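Local atomic coordinates of phosphatidylserine synthase (PDB entry 3HSI), a protein that belongs to the phospholipase D superfamily, its chain carrying an active-site motif region of that superfamily and a PLD-like domain. Residues 9-12 with 13-17; 186-189 with 190-194; 255-258 with 259-262; 383-387 with 388-392. All blocks are in the same frame, centred on the assembly; numbering follows the deposited sequence.

Contact 1 of 4, residues 9-12 with 13-17; sequences TKRA and EQNLN
Arg11 and Asn15 cross at a slant on one flank of helix 8-18, the aliphatic part of the arginine touching the asparagine amide: Arg11 CG lies 3.5 Å from Asn15 ND2. That amide sits too close to Arg11 O in the model, so its exact setting is doubtful. The arginine reaches this position with CG anti to its backbone nitrogen (chi1 173°), whereas CG of Asn15 is folded back beside its own N. Asn15 ND2 bonds elsewhere, to Asp265 of helix 258-268. On the next flank Gln14 lays its chain against the preceding turn, with CG 3.3 Å from Lys10 O; that carbonyl accepts Gln14 N at 3.2 Å in a nearly straight bond (175°). Leu16, on the far side of the helix from Gln14, repeats the pattern, its CG 3.4 Å from Ala12 O, which takes Leu16 N at 3.0 Å. Ala12 and Leu16 are buried, and Ala12 packs on Asp265 and Leu268. Such spacing illustrates an amphipathic helix: the ends of Lys10, Arg11, Glu13 and Gln14 belong to an exposed polar side, while small and aliphatic groups form the side laid on helix 258-268, with Asn15 providing a polar tie at the border.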
ATOM      1  N   THR C   9       1.730  18.075 -21.795  1.00 39.14           N
ATOM      2  CA  THR C   9       2.893  17.946 -22.651  1.00 37.83           C
ATOM      3  C   THR C   9       3.757  19.183 -22.556  1.00 37.13           C
ATOM      4  O   THR C   9       4.989  19.083 -22.479  1.00 36.98           O
ATOM      5  CB  THR C   9       2.504  17.677 -24.123  1.00 37.65           C
ATOM      6  OG1 THR C   9       1.612  16.569 -24.170  1.00 36.93           O
ATOM      7  CG2 THR C   9       3.729  17.362 -24.987  1.00 37.87           C
ATOM      8  N   LYS C  10       3.113  20.347 -22.551  1.00 36.31           N
ATOM      9  CA  LYS C  10       3.850  21.594 -22.387  1.00 35.45           C
ATOM     10  C   LYS C  10       4.369  21.742 -20.956  1.00 33.88           C
ATOM     11  O   LYS C  10       5.473  22.234 -20.757  1.00 33.50           O
ATOM     12  CB  LYS C  10       3.038  22.797 -22.878  1.00 35.80           C
ATOM     13  CG  LYS C  10       3.381  23.171 -24.341  1.00 38.75           C
ATOM     14  CD  LYS C  10       2.301  24.050 -25.022  1.00 42.45           C
ATOM     15  CE  LYS C  10       2.757  24.525 -26.415  1.00 43.26           C
ATOM     16  NZ  LYS C  10       1.622  24.621 -27.385  1.00 44.70           N
ATOM     17  N   ARG C  11       3.601  21.260 -19.978  1.00 32.70           N
ATOM     18  CA  ARG C  11       4.065  21.219 -18.594  1.00 32.54           C
ATOM     19  C   ARG C  11       5.332  20.370 -18.473  1.00 31.40           C
ATOM     20  O   ARG C  11       6.198  20.665 -17.648  1.00 30.73           O
ATOM     21  CB  ARG C  11       2.985  20.720 -17.620  1.00 32.99           C
ATOM     22  CG  ARG C  11       3.506  20.510 -16.180  1.00 36.03           C
ATOM     23  CD  ARG C  11       2.436  20.084 -15.170  1.00 42.50           C
ATOM     24  NE  ARG C  11       1.844  18.782 -15.485  1.00 47.66           N
ATOM     25  CZ  ARG C  11       0.851  18.209 -14.798  1.00 50.54           C
ATOM     26  NH1 ARG C  11       0.329  18.804 -13.730  1.00 51.56           N
ATOM     27  NH2 ARG C  11       0.379  17.027 -15.177  1.00 52.11           N
ATOM     28  N   ALA C  12       5.431  19.332 -19.304  1.00 29.88           N
ATOM     29  CA  ALA C  12       6.560  18.412 -19.251  1.00 28.78           C
ATOM     30  C   ALA C  12       7.834  19.045 -19.812  1.00 28.41           C
ATOM     31  O   ALA C  12       8.929  18.886 -19.253  1.00 27.70           O
ATOM     32  CB  ALA C  12       6.224  17.120 -19.992  1.00 28.41           C
ATOM     33  N   GLU C  13       7.698  19.736 -20.937  1.00 28.05           N
ATOM     34  CA  GLU C  13       8.830  20.445 -21.505  1.00 28.47           C
ATOM     35  C   GLU C  13       9.396  21.452 -20.498  1.00 27.67           C
ATOM     36  O   GLU C  13      10.609  21.500 -20.304  1.00 26.98           O
ATOM     37  CB  GLU C  13       8.451  21.176 -22.799  1.00 29.54           C
ATOM     38  CG  GLU C  13       9.661  21.312 -23.763  1.00 34.26           C
ATOM     39  CD  GLU C  13       9.452  22.336 -24.884  1.00 41.45           C
ATOM     40  OE1 GLU C  13       8.277  22.615 -25.247  1.00 43.52           O
ATOM     41  OE2 GLU C  13      10.472  22.867 -25.409  1.00 43.95           O
ATOM     42  N   GLN C  14       8.505  22.246 -19.879  1.00 26.49           N
ATOM     43  CA  GLN C  14       8.860  23.201 -18.834  1.00 25.93           C
ATOM     44  C   GLN C  14       9.593  22.549 -17.669  1.00 25.38           C
ATOM     45  O   GLN C  14      10.613  23.077 -17.213  1.00 25.03           O
ATOM     46  CB  GLN C  14       7.614  23.922 -18.291  1.00 25.98           C
ATOM     47  CG  GLN C  14       6.913  24.826 -19.309  1.00 27.08           C
ATOM     48  CD  GLN C  14       5.494  25.165 -18.900  1.00 29.31           C
ATOM     49  OE1 GLN C  14       5.146  25.213 -17.713  1.00 30.28           O
ATOM     50  NE2 GLN C  14       4.656  25.378 -19.890  1.00 31.30           N
ATOM     51  N   ASN C  15       9.059  21.435 -17.163  1.00 24.27           N
ATOM     52  CA  ASN C  15       9.701  20.756 -16.035  1.00 24.36           C
ATOM     53  C   ASN C  15      11.106  20.267 -16.398  1.00 23.69           C
ATOM     54  O   ASN C  15      12.042  20.439 -15.619  1.00 23.70           O
ATOM     55  CB  ASN C  15       8.844  19.612 -15.486  1.00 24.60           C
ATOM     56  CG  ASN C  15       7.432  20.066 -15.093  1.00 29.07           C
ATOM     57  OD1 ASN C  15       7.168  21.269 -14.884  1.00 35.39           O
ATOM     58  ND2 ASN C  15       6.513  19.115 -15.023  1.00 28.61           N
ATOM     59  N   LEU C  16      11.254  19.677 -17.579  1.00 22.92           N
ATOM     60  CA  LEU C  16      12.569  19.213 -18.018  1.00 23.37           C
ATOM     61  C   LEU C  16      13.526  20.383 -18.168  1.00 22.38           C
ATOM     62  O   LEU C  16      14.629  20.323 -17.664  1.00 22.71           O
ATOM     63  CB  LEU C  16      12.502  18.316 -19.290  1.00 22.64           C
ATOM     64  CG  LEU C  16      11.734  16.985 -19.094  1.00 23.83           C
ATOM     65  CD1 LEU C  16      11.557  16.160 -20.387  1.00 25.06           C
ATOM     66  CD2 LEU C  16      12.345  16.115 -17.986  1.00 23.06           C
ATOM     67  N   ASN C  17      13.087  21.457 -18.810  1.00 22.57           N
ATOM     68  CA  ASN C  17      13.929  22.644 -19.009  1.00 23.26           C
ATOM     69  C   ASN C  17      14.425  23.246 -17.678  1.00 23.03           C
ATOM     70  O   ASN C  17      15.518  23.844 -17.612  1.00 22.28           O
ATOM     71  CB  ASN C  17      13.192  23.710 -19.837  1.00 23.16           C
ATOM     72  CG  ASN C  17      12.996  23.307 -21.307  1.00 26.72           C
ATOM     73  OD1 ASN C  17      13.775  22.537 -21.884  1.00 27.29           O
ATOM     74  ND2 ASN C  17      11.949  23.849 -21.920  1.00 28.73           N
TER

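Contact 2 of 4, residues 186-189 with 190-194; sequences SMVN and FINDY
The amide of Asn192 lies alongside Val188, both side chains pointing the same way, while one face of the Phe190 ring carries CB of Tyr194, 3.9 Å above the plane and displaced toward the rim. These are neighbours on an alpha helix, 181-195, with one wider, pi-type turn at 191-194. The aromatic ring is also enclosed by the rest of the fold, stacking with Tyr232 and meeting Phe250 at an inclined angle. CG of Phe190 stands anti to its backbone N (chi1 179°), and the ring thereby leaves the helix toward these aromatic partners.

Around the helix the side chains sort themselves by neighbour. Met187, present as selenomethionine, reaches Tyr232, Val147 and strand 391-398; Val188 and Ile191 both rest on strand 52-56, and Ile191 also lays CG1 against Met187 O at 3.3 Å. The buried hydroxyl of Ser186 is satisfied by Ser233 O. On the exposed flank, Asn189 O accepts Asp193 N at 2.7 Å, a short helical bond. Asn192 ND2 has two partners, Val188 O and Tyr54 OH on strand 52-56, which together should limit the rotation of the amide.

At Val188 O one carbonyl takes two donors from one residue. Asn192 N meets it at 2.9 Å, and Asn192 ND2 comes from the opposite face at 3.2 Å, 46° out of the carbonyl plane, with Val188 CG1 3.5 Å from the same ND2.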
ATOM      1  N   SER C 186      28.046  14.969  -4.310  1.00 22.30           N
ATOM      2  CA  SER C 186      26.593  15.146  -4.199  1.00 23.09           C
ATOM      3  C   SER C 186      25.910  13.879  -3.710  1.00 23.34           C
ATOM      4  O   SER C 186      24.956  13.939  -2.935  1.00 23.51           O
ATOM      5  CB  SER C 186      26.008  15.529  -5.560  1.00 23.18           C
ATOM      6  OG  SER C 186      24.598  15.603  -5.483  1.00 25.35           O
HETATM    7  N   MSE C 187      26.399  12.731  -4.177  1.00 22.87           N
HETATM    8  CA  MSE C 187      25.807  11.463  -3.814  1.00 23.98           C
HETATM    9  C   MSE C 187      26.082  11.061  -2.334  1.00 23.46           C
HETATM   10  O   MSE C 187      25.160  10.675  -1.578  1.00 23.86           O
HETATM   11  CB  MSE C 187      26.217  10.409  -4.844  1.00 23.69           C
HETATM   12  CG  MSE C 187      25.593  10.752  -6.204  1.00 27.04           C
HETATM   13 SE   MSE C 187      25.733   9.306  -7.475  0.75 36.39          SE
HETATM   14  CE  MSE C 187      24.006   8.459  -7.049  1.00 30.25           C
ATOM     15  N   VAL C 188      27.322  11.248  -1.922  1.00 21.86           N
ATOM     16  CA  VAL C 188      27.722  11.043  -0.545  1.00 21.89           C
ATOM     17  C   VAL C 188      26.994  12.013   0.410  1.00 21.80           C
ATOM     18  O   VAL C 188      26.633  11.629   1.507  1.00 21.14           O
ATOM     19  CB  VAL C 188      29.254  11.243  -0.409  1.00 22.22           C
ATOM     20  CG1 VAL C 188      29.681  11.343   1.074  1.00 19.97           C
ATOM     21  CG2 VAL C 188      29.995  10.146  -1.192  1.00 18.28           C
ATOM     22  N   ASN C 189      26.822  13.269  -0.002  1.00 22.47           N
ATOM     23  CA  ASN C 189      26.065  14.223   0.798  1.00 22.65           C
ATOM     24  C   ASN C 189      24.607  13.777   1.023  1.00 23.10           C
ATOM     25  O   ASN C 189      24.085  13.874   2.138  1.00 22.39           O
ATOM     26  CB  ASN C 189      26.132  15.619   0.206  1.00 22.16           C
ATOM     27  CG  ASN C 189      27.462  16.294   0.472  1.00 24.90           C
ATOM     28  OD1 ASN C 189      28.205  15.908   1.365  1.00 25.79           O
ATOM     29  ND2 ASN C 189      27.753  17.332  -0.288  1.00 26.37           N
ATOM     30  N   PHE C 190      23.985  13.254  -0.024  1.00 23.44           N
ATOM     31  CA  PHE C 190      22.599  12.753   0.060  1.00 23.67           C
ATOM     32  C   PHE C 190      22.520  11.626   1.077  1.00 23.56           C
ATOM     33  O   PHE C 190      21.609  11.565   1.927  1.00 23.16           O
ATOM     34  CB  PHE C 190      22.101  12.272  -1.326  1.00 23.18           C
ATOM     35  CG  PHE C 190      20.703  11.716  -1.299  1.00 24.35           C
ATOM     36  CD1 PHE C 190      19.606  12.561  -1.226  1.00 24.10           C
ATOM     37  CD2 PHE C 190      20.484  10.344  -1.265  1.00 25.42           C
ATOM     38  CE1 PHE C 190      18.300  12.038  -1.158  1.00 26.04           C
ATOM     39  CE2 PHE C 190      19.166   9.814  -1.193  1.00 24.10           C
ATOM     40  CZ  PHE C 190      18.093  10.657  -1.144  1.00 23.24           C
ATOM     41  N   ILE C 191      23.503  10.737   0.991  1.00 24.31           N
ATOM     42  CA  ILE C 191      23.565   9.574   1.850  1.00 24.52           C
ATOM     43  C   ILE C 191      23.704  10.017   3.293  1.00 25.94           C
ATOM     44  O   ILE C 191      22.913   9.597   4.140  1.00 25.79           O
ATOM     45  CB  ILE C 191      24.705   8.623   1.438  1.00 25.10           C
ATOM     46  CG1 ILE C 191      24.326   7.938   0.102  1.00 24.40           C
ATOM     47  CG2 ILE C 191      24.987   7.598   2.532  1.00 21.27           C
ATOM     48  CD1 ILE C 191      25.490   7.228  -0.523  1.00 24.76           C
ATOM     49  N   ASN C 192      24.683  10.884   3.559  1.00 26.34           N
ATOM     50  CA  ASN C 192      24.906  11.367   4.907  1.00 27.72           C
ATOM     51  C   ASN C 192      23.740  12.200   5.411  1.00 27.56           C
ATOM     52  O   ASN C 192      23.269  11.960   6.513  1.00 28.22           O
ATOM     53  CB  ASN C 192      26.183  12.205   5.004  1.00 28.50           C
ATOM     54  CG  ASN C 192      27.408  11.372   5.253  1.00 31.04           C
ATOM     55  OD1 ASN C 192      27.665  10.970   6.383  1.00 35.16           O
ATOM     56  ND2 ASN C 192      28.197  11.140   4.211  1.00 32.05           N
ATOM     57  N   ASP C 193      23.282  13.155   4.596  1.00 27.45           N
ATOM     58  CA  ASP C 193      22.251  14.120   4.979  1.00 27.67           C
ATOM     59  C   ASP C 193      20.865  13.534   5.043  1.00 26.69           C
ATOM     60  O   ASP C 193      20.101  13.924   5.915  1.00 26.31           O
ATOM     61  CB  ASP C 193      22.198  15.322   4.018  1.00 28.21           C
ATOM     62  CG  ASP C 193      23.449  16.178   4.073  1.00 32.58           C
ATOM     63  OD1 ASP C 193      24.363  15.903   4.888  1.00 36.99           O
ATOM     64  OD2 ASP C 193      23.537  17.146   3.288  1.00 38.25           O
ATOM     65  N   TYR C 194      20.525  12.637   4.117  1.00 25.71           N
ATOM     66  CA  TYR C 194      19.152  12.129   4.041  1.00 24.99           C
ATOM     67  C   TYR C 194      18.947  10.640   4.350  1.00 25.59           C
ATOM     68  O   TYR C 194      18.030  10.288   5.089  1.00 25.96           O
ATOM     69  CB  TYR C 194      18.524  12.480   2.693  1.00 25.22           C
ATOM     70  CG  TYR C 194      18.247  13.959   2.565  1.00 24.28           C
ATOM     71  CD1 TYR C 194      17.229  14.556   3.322  1.00 24.12           C
ATOM     72  CD2 TYR C 194      19.006  14.761   1.717  1.00 22.75           C
ATOM     73  CE1 TYR C 194      16.983  15.910   3.257  1.00 26.53           C
ATOM     74  CE2 TYR C 194      18.753  16.151   1.620  1.00 24.66           C
ATOM     75  CZ  TYR C 194      17.750  16.707   2.407  1.00 27.20           C
ATOM     76  OH  TYR C 194      17.475  18.042   2.343  1.00 29.84           O
TER

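Contact 3 of 4, residues 255-258 with 259-262; sequences SGNE and LNQV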
ATOM      1  N   SER C 255       3.324  11.179  -4.006  1.00 24.81           N
ATOM      2  CA  SER C 255       3.181  12.635  -4.206  1.00 24.85           C
ATOM      3  C   SER C 255       4.532  13.315  -4.205  1.00 25.16           C
ATOM      4  O   SER C 255       5.412  12.936  -3.428  1.00 25.46           O
ATOM      5  CB  SER C 255       2.251  13.275  -3.103  1.00 24.53           C
ATOM      6  N   GLY C 256       4.706  14.328  -5.058  1.00 25.19           N
ATOM      7  CA  GLY C 256       5.936  15.121  -5.044  1.00 24.25           C
ATOM      8  C   GLY C 256       7.179  14.282  -5.299  1.00 24.76           C
ATOM      9  O   GLY C 256       8.272  14.632  -4.844  1.00 25.99           O
ATOM     10  N   ASN C 257       7.021  13.207  -6.059  1.00 23.50           N
ATOM     11  CA  ASN C 257       8.118  12.321  -6.426  1.00 24.05           C
ATOM     12  C   ASN C 257       8.821  12.837  -7.675  1.00 24.38           C
ATOM     13  O   ASN C 257       8.326  12.654  -8.800  1.00 24.25           O
ATOM     14  CB  ASN C 257       7.576  10.892  -6.655  1.00 22.35           C
ATOM     15  CG  ASN C 257       8.653   9.863  -6.822  1.00 23.18           C
ATOM     16  OD1 ASN C 257       9.644  10.068  -7.569  1.00 20.88           O
ATOM     17  ND2 ASN C 257       8.455   8.692  -6.169  1.00 19.03           N
ATOM     18  N   GLU C 258       9.974  13.470  -7.481  1.00 24.14           N
ATOM     19  CA  GLU C 258      10.672  14.077  -8.603  1.00 24.86           C
ATOM     20  C   GLU C 258      11.104  13.082  -9.695  1.00 24.37           C
ATOM     21  O   GLU C 258      10.904  13.337 -10.881  1.00 25.02           O
ATOM     22  CB  GLU C 258      11.893  14.898  -8.151  1.00 25.97           C
ATOM     23  CG  GLU C 258      12.511  15.618  -9.364  1.00 29.30           C
ATOM     24  CD  GLU C 258      13.465  16.737  -9.009  1.00 36.34           C
ATOM     25  OE1 GLU C 258      14.450  16.474  -8.269  1.00 39.54           O
ATOM     26  OE2 GLU C 258      13.244  17.872  -9.508  1.00 37.11           O
ATOM     27  N   LEU C 259      11.693  11.962  -9.287  1.00 23.48           N
ATOM     28  CA  LEU C 259      12.106  10.938 -10.220  1.00 22.65           C
ATOM     29  C   LEU C 259      10.957  10.480 -11.104  1.00 22.44           C
ATOM     30  O   LEU C 259      11.078  10.483 -12.320  1.00 21.61           O
ATOM     31  CB  LEU C 259      12.730   9.746  -9.491  1.00 22.22           C
ATOM     32  CG  LEU C 259      13.236   8.625 -10.416  1.00 23.69           C
ATOM     33  CD1 LEU C 259      14.306   9.091 -11.438  1.00 23.75           C
ATOM     34  CD2 LEU C 259      13.739   7.439  -9.585  1.00 25.52           C
ATOM     35  N   ASN C 260       9.836  10.114 -10.487  1.00 21.61           N
ATOM     36  CA  ASN C 260       8.685   9.726 -11.275  1.00 22.21           C
ATOM     37  C   ASN C 260       8.089  10.811 -12.147  1.00 21.89           C
ATOM     38  O   ASN C 260       7.690  10.532 -13.263  1.00 21.71           O
ATOM     39  CB  ASN C 260       7.651   9.038 -10.395  1.00 22.51           C
ATOM     40  CG  ASN C 260       8.218   7.765  -9.800  1.00 23.68           C
ATOM     41  OD1 ASN C 260       9.215   7.240 -10.295  1.00 28.15           O
ATOM     42  ND2 ASN C 260       7.623   7.283  -8.756  1.00 22.65           N
ATOM     43  N   GLN C 261       8.053  12.039 -11.646  1.00 21.85           N
ATOM     44  CA  GLN C 261       7.641  13.183 -12.463  1.00 23.15           C
ATOM     45  C   GLN C 261       8.557  13.329 -13.679  1.00 21.85           C
ATOM     46  O   GLN C 261       8.072  13.529 -14.784  1.00 22.60           O
ATOM     47  CB  GLN C 261       7.625  14.484 -11.633  1.00 23.24           C
ATOM     48  CG  GLN C 261       6.297  14.762 -10.950  1.00 30.08           C
ATOM     49  CD  GLN C 261       6.427  15.649  -9.687  1.00 36.80           C
ATOM     50  OE1 GLN C 261       7.400  16.399  -9.526  1.00 40.42           O
ATOM     51  NE2 GLN C 261       5.447  15.539  -8.782  1.00 36.62           N
ATOM     52  N   VAL C 262       9.874  13.207 -13.480  1.00 21.22           N
ATOM     53  CA  VAL C 262      10.811  13.239 -14.603  1.00 20.60           C
ATOM     54  C   VAL C 262      10.600  12.114 -15.626  1.00 20.96           C
ATOM     55  O   VAL C 262      10.538  12.348 -16.828  1.00 20.75           O
ATOM     56  CB  VAL C 262      12.294  13.309 -14.118  1.00 20.91           C
ATOM     57  CG1 VAL C 262      13.252  12.988 -15.260  1.00 18.57           C
ATOM     58  CG2 VAL C 262      12.588  14.708 -13.548  1.00 20.80           C
TER
HETATM   59  O   HOH W   1       2.826  14.745  -7.374  1.00 49.75           O
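Asn257 and Asn260 stack their amides at the start of helix 258-268, with planes only 16° apart, in a textbook asparagine N-cap. CG of Asn257 stands anti to its own backbone nitrogen (chi1 -171°), which carries OD1 over the first turn; there it accepts Asn260 N at 2.9 Å in an almost straight bond. The donor comes from above the amide plane, not along a lone pair. Asn257 ND2 and Asn260 ND2 lie 3.1 Å apart, but each donates elsewhere: the first to Gly253 O, and the second, weakly, to Ala386 O. Asn257 serves the helix twice, since its carbonyl O also receives Gln261 N at 2.9 Å. The next bond of the helix, Val262 N to Glu258 O, is 2.8 Å long, and Val262 CG2 packs 3.4 Å from that oxygen. Leu259 and Val262 turn toward strand 245-252, both touching Leu249, so the capped end is seated on the sheet. Gln261 follows a different course: its chain is extended beyond CG and runs back past the cap, bringing NE2 to 3.8 Å from Gly256 CA. A water bridges the same two residues, accepting from Gly256 N at 3.0 Å and, weakly, from Gln261 NE2 at 3.1 Å.

Contact 4 of 4, residues 383-387 with 388-392; sequences NPRAW and RLDAE
The carbonyl oxygen of Arg385 is gripped by three successive backbone amides: Arg388 N at 3.2 Å, Leu389 N at 2.7 Å and Asp390 N at 3.0 Å. Leu389 N is tilted modestly from the carbonyl plane, whereas Arg388 N stands well above it, 67° out. One acceptor thus gathers three successive amides of the turn.

The side chain of Arg385 spans the same turn. It bends at chi3 (74°), bringing the guanidinium side-on to the Asp390 carboxylate: NE meets OD2 at 3.1 Å while NH2 reaches the syn lone pair of OD1 at 2.9 Å. The two planes are inclined by 34°, so the salt bridge is twisted rather than flat. Leu389 CD1 covers one face of the guanidinium, offset toward its rim. NH1 bonds to Val137 O and Ile457 O, and Asp390 OD1 also accepts from Val140 N; the ion pair is therefore tied into segments far away in sequence.

Inside the turn, a water donates to both Ala386 O and Asp390 O. Glu392 OE2 comes within 3.2 Å of Ala386 CB, while the buried Trp387 indole points away from the turn and packs on helices 258-268 and 285-296, with NE1 bonded to Glu264; it also packs on Arg216 of the second subunit. At the beginning of the stretch Asn383 OD1 accepts Ala386 N at 3.0 Å. The arrangement is an Asx motif opening a helix-like turn, which delivers the chain into strand 391-398 within the PLD-like domain.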
ATOM      1  N   ASN C 383       7.649  -0.053 -12.498  1.00 24.77           N
ATOM      2  CA  ASN C 383       6.461  -0.813 -12.074  1.00 24.30           C
ATOM      3  C   ASN C 383       5.654  -0.054 -11.011  1.00 23.87           C
ATOM      4  O   ASN C 383       6.160   0.899 -10.441  1.00 24.18           O
ATOM      5  CB  ASN C 383       6.880  -2.218 -11.601  1.00 24.15           C
ATOM      6  CG  ASN C 383       7.800  -2.208 -10.383  1.00 26.86           C
ATOM      7  OD1 ASN C 383       8.202  -1.161  -9.844  1.00 31.77           O
ATOM      8  ND2 ASN C 383       8.143  -3.392  -9.940  1.00 29.42           N
ATOM      9  N   PRO C 384       4.399  -0.467 -10.726  1.00 23.49           N
ATOM     10  CA  PRO C 384       3.654   0.244  -9.678  1.00 23.38           C
ATOM     11  C   PRO C 384       4.314   0.335  -8.279  1.00 24.06           C
ATOM     12  O   PRO C 384       4.079   1.334  -7.603  1.00 23.05           O
ATOM     13  CB  PRO C 384       2.345  -0.541  -9.584  1.00 23.25           C
ATOM     14  CG  PRO C 384       2.208  -1.110 -11.033  1.00 23.04           C
ATOM     15  CD  PRO C 384       3.589  -1.536 -11.338  1.00 22.40           C
ATOM     16  N   ARG C 385       5.085  -0.675  -7.852  1.00 24.42           N
ATOM     17  CA  ARG C 385       5.886  -0.614  -6.586  1.00 25.76           C
ATOM     18  C   ARG C 385       6.786   0.613  -6.560  1.00 25.62           C
ATOM     19  O   ARG C 385       6.860   1.340  -5.557  1.00 25.48           O
ATOM     20  CB  ARG C 385       6.877  -1.794  -6.489  1.00 25.74           C
ATOM     21  CG  ARG C 385       6.348  -3.089  -5.963  1.00 28.54           C
ATOM     22  CD  ARG C 385       7.509  -3.913  -5.404  1.00 27.80           C
ATOM     23  NE  ARG C 385       7.962  -3.369  -4.120  1.00 27.01           N
ATOM     24  CZ  ARG C 385       7.338  -3.559  -2.963  1.00 28.40           C
ATOM     25  NH1 ARG C 385       6.221  -4.275  -2.922  1.00 28.23           N
ATOM     26  NH2 ARG C 385       7.812  -3.019  -1.843  1.00 28.29           N
ATOM     27  N   ALA C 386       7.539   0.776  -7.651  1.00 26.51           N
ATOM     28  CA  ALA C 386       8.425   1.930  -7.839  1.00 26.87           C
ATOM     29  C   ALA C 386       7.639   3.251  -7.787  1.00 27.20           C
ATOM     30  O   ALA C 386       8.129   4.254  -7.276  1.00 27.58           O
ATOM     31  CB  ALA C 386       9.188   1.799  -9.139  1.00 26.99           C
ATOM     32  N   TRP C 387       6.398   3.245  -8.253  1.00 27.23           N
ATOM     33  CA  TRP C 387       5.603   4.484  -8.238  1.00 27.38           C
ATOM     34  C   TRP C 387       4.980   4.858  -6.895  1.00 27.97           C
ATOM     35  O   TRP C 387       4.394   5.949  -6.738  1.00 28.95           O
ATOM     36  CB  TRP C 387       4.509   4.440  -9.317  1.00 26.77           C
ATOM     37  CG  TRP C 387       4.821   5.357 -10.467  1.00 26.70           C
ATOM     38  CD1 TRP C 387       4.112   6.466 -10.853  1.00 24.25           C
ATOM     39  CD2 TRP C 387       5.939   5.260 -11.362  1.00 23.77           C
ATOM     40  NE1 TRP C 387       4.724   7.062 -11.935  1.00 25.13           N
ATOM     41  CE2 TRP C 387       5.848   6.340 -12.261  1.00 24.89           C
ATOM     42  CE3 TRP C 387       7.026   4.376 -11.469  1.00 25.24           C
ATOM     43  CZ2 TRP C 387       6.801   6.555 -13.270  1.00 25.05           C
ATOM     44  CZ3 TRP C 387       7.973   4.594 -12.461  1.00 23.90           C
ATOM     45  CH2 TRP C 387       7.848   5.663 -13.352  1.00 23.99           C
ATOM     46  N   ARG C 388       5.073   3.980  -5.910  1.00 27.17           N
ATOM     47  CA  ARG C 388       4.326   4.249  -4.709  1.00 26.18           C
ATOM     48  C   ARG C 388       5.059   3.819  -3.475  1.00 24.67           C
ATOM     49  O   ARG C 388       5.006   4.505  -2.457  1.00 24.25           O
ATOM     50  CB  ARG C 388       2.966   3.533  -4.804  1.00 26.89           C
ATOM     51  CG  ARG C 388       2.018   3.836  -3.715  1.00 29.27           C
ATOM     52  CD  ARG C 388       0.785   2.913  -3.823  1.00 37.99           C
ATOM     53  NE  ARG C 388      -0.198   3.319  -4.838  1.00 42.66           N
ATOM     54  CZ  ARG C 388      -0.203   2.925  -6.117  1.00 47.84           C
ATOM     55  NH1 ARG C 388       0.748   2.123  -6.599  1.00 50.92           N
ATOM     56  NH2 ARG C 388      -1.160   3.349  -6.940  1.00 48.97           N
ATOM     57  N   LEU C 389       5.720   2.671  -3.547  1.00 23.44           N
ATOM     58  CA  LEU C 389       6.258   2.055  -2.340  1.00 22.64           C
ATOM     59  C   LEU C 389       7.769   2.254  -2.139  1.00 22.01           C
ATOM     60  O   LEU C 389       8.198   2.556  -1.027  1.00 21.41           O
ATOM     61  CB  LEU C 389       5.900   0.571  -2.282  1.00 22.45           C
ATOM     62  CG  LEU C 389       4.412   0.241  -2.482  1.00 22.35           C
ATOM     63  CD1 LEU C 389       4.189  -1.262  -2.621  1.00 22.37           C
ATOM     64  CD2 LEU C 389       3.579   0.816  -1.332  1.00 21.35           C
ATOM     65  N   ASP C 390       8.566   2.110  -3.194  1.00 21.94           N
ATOM     66  CA  ASP C 390      10.043   1.981  -2.994  1.00 21.75           C
ATOM     67  C   ASP C 390      10.830   3.289  -3.091  1.00 21.74           C
ATOM     68  O   ASP C 390      10.367   4.265  -3.689  1.00 20.99           O
ATOM     69  CB  ASP C 390      10.644   0.943  -3.943  1.00 22.04           C
ATOM     70  CG  ASP C 390      10.010  -0.450  -3.801  1.00 22.82           C
ATOM     71  OD1 ASP C 390       9.503  -0.810  -2.723  1.00 26.69           O
ATOM     72  OD2 ASP C 390      10.040  -1.221  -4.778  1.00 26.68           O
ATOM     73  N   ALA C 391      12.020   3.316  -2.490  1.00 21.69           N
ATOM     74  CA  ALA C 391      12.849   4.502  -2.585  1.00 22.24           C
ATOM     75  C   ALA C 391      13.794   4.320  -3.760  1.00 22.75           C
ATOM     76  O   ALA C 391      14.496   3.314  -3.859  1.00 22.52           O
ATOM     77  CB  ALA C 391      13.582   4.782  -1.273  1.00 22.04           C
ATOM     78  N   GLU C 392      13.767   5.284  -4.678  1.00 22.58           N
ATOM     79  CA  GLU C 392      14.463   5.168  -5.954  1.00 21.64           C
ATOM     80  C   GLU C 392      15.361   6.356  -6.229  1.00 21.49           C
ATOM     81  O   GLU C 392      15.155   7.456  -5.675  1.00 20.42           O
ATOM     82  CB  GLU C 392      13.450   5.066  -7.111  1.00 21.76           C
ATOM     83  CG  GLU C 392      12.322   4.041  -6.908  1.00 24.19           C
ATOM     84  CD  GLU C 392      12.721   2.647  -7.373  1.00 27.74           C
ATOM     85  OE1 GLU C 392      13.885   2.456  -7.802  1.00 27.52           O
ATOM     86  OE2 GLU C 392      11.868   1.740  -7.332  1.00 29.19           O
TER
HETATM   87  O   HOH W   2       7.798   5.131  -4.498  1.00 21.96           O

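All four contacts are local, and they succeed one another along the chain without nesting or crossing. Contact 1, near the N terminus, lies within a peripheral helix. Contact 2 follows much later on helix 181-195, touching none of the others, though its nearest atoms come within about 6 Å of contact 4. Contact 3 closes the turn between strand 245-252 and helix 258-268, and contact 4 the one before strand 391-398. Contact 3 joins the series in space: Val262 packs on Leu16 of contact 1, and Leu259 on Glu392 of contact 4. Strands 245-252 and 391-398 pair antiparallel, so the two turns border one sheet, and strand 391-398 also carries residues touched by contact 2.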